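Local coordinates for protein putative aldehyde dehydrogenase AldY (Bacillus subtilis, PDB 4DNG) that probably oxidises aldehydes to carboxylates with NAD+ as a member of the aldehyde dehydrogenase family, and may help protect cells against ethanol-related stress, at residues V326-L339 with G356-F368. Numbering follows the deposited sequence.
Sequences VGPLINERQIEKAL and GKRVGNVLTPYVF
Pro328 and Val362 bring the two backbones closest, their CA atoms 4.0 Å apart, where the loop leading into the helix that starts at Glu332 runs past the hairpin of strands 358-359 and 362-363. One backbone bond joins the segments here: Leu329 N donates to Asn361 O over 3.0 Å, somewhat tilted from the carbonyl plane. Asn361 belongs to the type II' turn from Val359 to Val362, so this bond ties the turn to the loop just before the helix. Asn331 caps that helix, its OD1 accepting from Gln334 N.

Arg358 reaches out from the hairpin with its chain extended and grips Glu332 end-on. Arg358 NH1 donates to Glu332 OE1 (3.0 Å) and Arg358 NH2 to Glu332 OE2 (2.8 Å). Both oxygens lie nearly in the guanidinium plane, but the donors come from the syn side well out of the carboxylate plane, the two planes being 40° apart. Arg358 NE gives an almost straight 2.6 Å bond to Gly360 O. Ile335 lies under one guanidinium face with CG2 and CD1, and Ile335 CD1 also packs on Asn361 CB at 3.7 Å. The Asn361 amide oxygen is held by Gln32.

Leu363 CD2 packs against Leu329 CD1, Ile335 CG2 and Ala338 CB, the last 3.8 Å away. Val326 CG2 touches Pro365 CG, and the proline also leans on Val311 of helix 297-313.

Bonds from all three guanidinium nitrogens fix the rotation of Arg358, whose charge probably eases the closeness of Glu332 OE2 to Glu336 OE2, though Glu336 stays beyond salt-bridge distance. A charge pair and buried aliphatic packing thus join hairpin to helix, away from the predicted catalytic residues.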
# COMPACT_ATOMS: atom_id res chain seq x y z
N VAL A 326 -33.59 11.19 14.74
CA VAL A 326 -32.71 10.56 15.68
C VAL A 326 -33.36 9.26 16.15
O VAL A 326 -34.35 9.28 16.90
CB VAL A 326 -32.35 11.48 16.86
CG1 VAL A 326 -31.17 10.92 17.63
CG2 VAL A 326 -31.98 12.86 16.35
N GLY A 327 -32.82 8.14 15.66
CA GLY A 327 -33.26 6.83 16.09
C GLY A 327 -32.29 6.25 17.11
O GLY A 327 -31.46 6.97 17.68
N PRO A 328 -32.37 4.94 17.33
CA PRO A 328 -31.66 4.31 18.43
C PRO A 328 -30.21 4.15 18.10
O PRO A 328 -29.86 4.18 16.92
CB PRO A 328 -32.33 2.94 18.56
CG PRO A 328 -33.12 2.72 17.30
CD PRO A 328 -33.05 3.96 16.46
N LEU A 329 -29.37 4.01 19.11
CA LEU A 329 -27.98 3.61 18.83
C LEU A 329 -27.94 2.10 18.58
O LEU A 329 -28.81 1.36 19.04
CB LEU A 329 -27.03 4.02 19.96
CG LEU A 329 -26.85 5.53 20.15
CD1 LEU A 329 -25.74 5.83 21.15
CD2 LEU A 329 -26.56 6.22 18.81
N ILE A 330 -26.92 1.65 17.85
CA ILE A 330 -26.82 0.27 17.39
C ILE A 330 -27.03 -0.81 18.48
O ILE A 330 -27.66 -1.82 18.22
CB ILE A 330 -25.48 0.07 16.64
CG1 ILE A 330 -25.35 -1.36 16.05
CG2 ILE A 330 -24.33 0.40 17.57
CD1 ILE A 330 -26.45 -1.77 15.09
N ASN A 331 -26.51 -0.57 19.67
CA ASN A 331 -26.68 -1.49 20.80
C ASN A 331 -26.46 -0.79 22.15
O ASN A 331 -26.14 0.40 22.21
CB ASN A 331 -25.72 -2.69 20.65
CG ASN A 331 -24.27 -2.28 20.72
OD1 ASN A 331 -23.87 -1.52 21.60
ND2 ASN A 331 -23.47 -2.76 19.78
N GLU A 332 -26.57 -1.55 23.23
CA GLU A 332 -26.44 -1.04 24.60
C GLU A 332 -25.01 -0.63 24.97
O GLU A 332 -24.83 0.30 25.75
CB GLU A 332 -26.95 -2.10 25.59
CG GLU A 332 -26.86 -1.72 27.06
CD GLU A 332 -28.12 -1.04 27.58
OE1 GLU A 332 -29.24 -1.45 27.18
OE2 GLU A 332 -27.98 -0.11 28.40
N ARG A 333 -24.01 -1.33 24.44
CA ARG A 333 -22.63 -0.98 24.72
C ARG A 333 -22.29 0.42 24.19
O ARG A 333 -21.47 1.12 24.79
CB ARG A 333 -21.65 -2.02 24.18
CG ARG A 333 -21.26 -3.10 25.18
CD ARG A 333 -20.17 -4.03 24.64
NE ARG A 333 -20.68 -4.98 23.64
CZ ARG A 333 -20.32 -5.02 22.35
NH1 ARG A 333 -19.41 -4.17 21.87
NH2 ARG A 333 -20.85 -5.92 21.54
N GLN A 334 -22.93 0.82 23.09
CA GLN A 334 -22.73 2.15 22.50
C GLN A 334 -23.31 3.24 23.38
O GLN A 334 -22.70 4.30 23.52
CB GLN A 334 -23.37 2.26 21.11
CG GLN A 334 -22.63 1.48 20.05
CD GLN A 334 -21.27 2.05 19.77
OE1 GLN A 334 -20.25 1.46 20.14
NE2 GLN A 334 -21.23 3.21 19.11
N ILE A 335 -24.48 2.99 23.97
CA ILE A 335 -25.09 3.96 24.86
C ILE A 335 -24.23 4.19 26.11
O ILE A 335 -23.91 5.32 26.42
CB ILE A 335 -26.54 3.60 25.23
CG1 ILE A 335 -27.44 3.67 23.99
CG2 ILE A 335 -27.07 4.58 26.26
CD1 ILE A 335 -28.72 2.87 24.11
N GLU A 336 -23.84 3.12 26.80
CA GLU A 336 -23.01 3.23 28.00
C GLU A 336 -21.72 3.99 27.67
O GLU A 336 -21.29 4.86 28.43
CB GLU A 336 -22.68 1.84 28.61
CG GLU A 336 -23.86 0.87 28.75
CD GLU A 336 -24.62 0.96 30.06
OE1 GLU A 336 -24.31 1.84 30.90
OE2 GLU A 336 -25.54 0.13 30.27
N LYS A 337 -21.15 3.69 26.51
CA LYS A 337 -19.95 4.36 26.02
C LYS A 337 -20.18 5.84 25.78
O LYS A 337 -19.32 6.66 26.08
CB LYS A 337 -19.43 3.70 24.74
CG LYS A 337 -18.55 2.50 24.99
CD LYS A 337 -17.72 2.16 23.77
CE LYS A 337 -16.74 1.04 24.07
NZ LYS A 337 -15.60 1.07 23.11
N ALA A 338 -21.34 6.18 25.25
CA ALA A 338 -21.69 7.56 24.99
C ALA A 338 -21.88 8.32 26.29
O ALA A 338 -21.28 9.37 26.51
CB ALA A 338 -22.96 7.64 24.16
N LEU A 339 -22.71 7.75 27.17
CA LEU A 339 -23.01 8.36 28.43
C LEU A 339 -21.79 8.57 29.31
O LEU A 339 -21.65 9.63 29.92
CB LEU A 339 -24.06 7.55 29.17
CG LEU A 339 -25.48 7.69 28.62
CD1 LEU A 339 -26.42 6.75 29.36
CD2 LEU A 339 -25.98 9.13 28.69
N GLY A 356 -29.21 16.28 26.15
CA GLY A 356 -30.05 15.17 25.72
C GLY A 356 -30.40 14.25 26.88
O GLY A 356 -30.14 14.58 28.05
N LYS A 357 -30.97 13.09 26.56
CA LYS A 357 -31.41 12.11 27.58
C LYS A 357 -31.56 10.74 26.92
O LYS A 357 -31.45 10.65 25.70
CB LYS A 357 -32.72 12.54 28.26
CG LYS A 357 -33.98 12.32 27.43
CD LYS A 357 -35.13 13.17 27.96
CE LYS A 357 -36.44 12.85 27.27
NZ LYS A 357 -37.16 11.73 27.94
N ARG A 358 -31.81 9.71 27.73
CA ARG A 358 -31.94 8.35 27.24
C ARG A 358 -33.39 7.89 27.29
O ARG A 358 -33.95 7.73 28.37
CB ARG A 358 -31.07 7.37 28.04
CG ARG A 358 -31.46 5.91 27.80
CD ARG A 358 -30.46 4.89 28.31
NE ARG A 358 -30.74 3.58 27.71
CZ ARG A 358 -30.04 2.47 27.91
NH1 ARG A 358 -30.41 1.35 27.29
NH2 ARG A 358 -28.97 2.47 28.71
N VAL A 359 -33.98 7.68 26.12
CA VAL A 359 -35.32 7.10 26.03
C VAL A 359 -35.21 5.71 25.41
O VAL A 359 -35.04 5.57 24.19
CB VAL A 359 -36.29 7.97 25.18
CG1 VAL A 359 -37.72 7.48 25.35
CG2 VAL A 359 -36.19 9.44 25.57
N GLY A 360 -35.31 4.69 26.24
CA GLY A 360 -35.10 3.33 25.78
C GLY A 360 -33.66 3.24 25.30
O GLY A 360 -32.73 3.52 26.06
N ASN A 361 -33.48 2.89 24.03
CA ASN A 361 -32.13 2.79 23.48
C ASN A 361 -31.78 3.95 22.53
O ASN A 361 -30.75 3.93 21.82
CB ASN A 361 -31.91 1.40 22.85
CG ASN A 361 -32.34 0.26 23.77
OD1 ASN A 361 -33.37 -0.38 23.55
ND2 ASN A 361 -31.55 0.02 24.82
N VAL A 362 -32.63 4.99 22.55
CA VAL A 362 -32.38 6.23 21.83
C VAL A 362 -31.71 7.22 22.77
O VAL A 362 -32.18 7.44 23.89
CB VAL A 362 -33.71 6.88 21.36
CG1 VAL A 362 -33.44 8.24 20.73
CG2 VAL A 362 -34.48 5.99 20.38
N LEU A 363 -30.61 7.81 22.35
CA LEU A 363 -30.23 9.04 23.03
C LEU A 363 -30.38 10.29 22.15
O LEU A 363 -30.02 10.30 20.97
CB LEU A 363 -28.91 8.95 23.81
CG LEU A 363 -27.52 8.80 23.22
CD1 LEU A 363 -26.90 10.16 22.95
CD2 LEU A 363 -26.69 8.05 24.24
N THR A 364 -31.00 11.30 22.76
CA THR A 364 -31.37 12.54 22.10
C THR A 364 -30.13 13.39 22.09
O THR A 364 -29.29 13.25 22.98
CB THR A 364 -32.45 13.28 22.90
OG1 THR A 364 -31.98 13.44 24.24
CG2 THR A 364 -33.77 12.48 22.90
N PRO A 365 -30.02 14.28 21.08
CA PRO A 365 -28.78 15.01 20.83
C PRO A 365 -28.23 15.74 22.06
O PRO A 365 -29.01 16.28 22.86
CB PRO A 365 -29.18 16.03 19.75
CG PRO A 365 -30.41 15.49 19.12
CD PRO A 365 -31.11 14.68 20.16
N TYR A 366 -26.90 15.72 22.21
CA TYR A 366 -26.19 16.56 23.18
C TYR A 366 -25.28 17.52 22.44
O TYR A 366 -24.58 17.11 21.51
CB TYR A 366 -25.33 15.74 24.14
CG TYR A 366 -26.09 14.87 25.13
CD1 TYR A 366 -26.78 13.72 24.71
CD2 TYR A 366 -26.06 15.15 26.50
CE1 TYR A 366 -27.46 12.91 25.62
CE2 TYR A 366 -26.73 14.35 27.42
CZ TYR A 366 -27.42 13.23 26.98
OH TYR A 366 -28.09 12.45 27.89
N VAL A 367 -25.27 18.78 22.84
CA VAL A 367 -24.35 19.74 22.27
C VAL A 367 -23.51 20.38 23.37
O VAL A 367 -24.03 21.06 24.26
CB VAL A 367 -25.05 20.81 21.39
CG1 VAL A 367 -24.01 21.78 20.80
CG2 VAL A 367 -25.87 20.16 20.26
N PHE A 368 -22.21 20.10 23.31
CA PHE A 368 -21.22 20.74 24.17
C PHE A 368 -20.63 21.95 23.44
O PHE A 368 -20.39 21.90 22.23
CB PHE A 368 -20.11 19.75 24.53
CG PHE A 368 -20.54 18.69 25.49
CD1 PHE A 368 -20.60 18.95 26.86
CD2 PHE A 368 -20.88 17.41 25.03
CE1 PHE A 368 -20.99 17.96 27.75
CE2 PHE A 368 -21.27 16.42 25.92
CZ PHE A 368 -21.33 16.70 27.28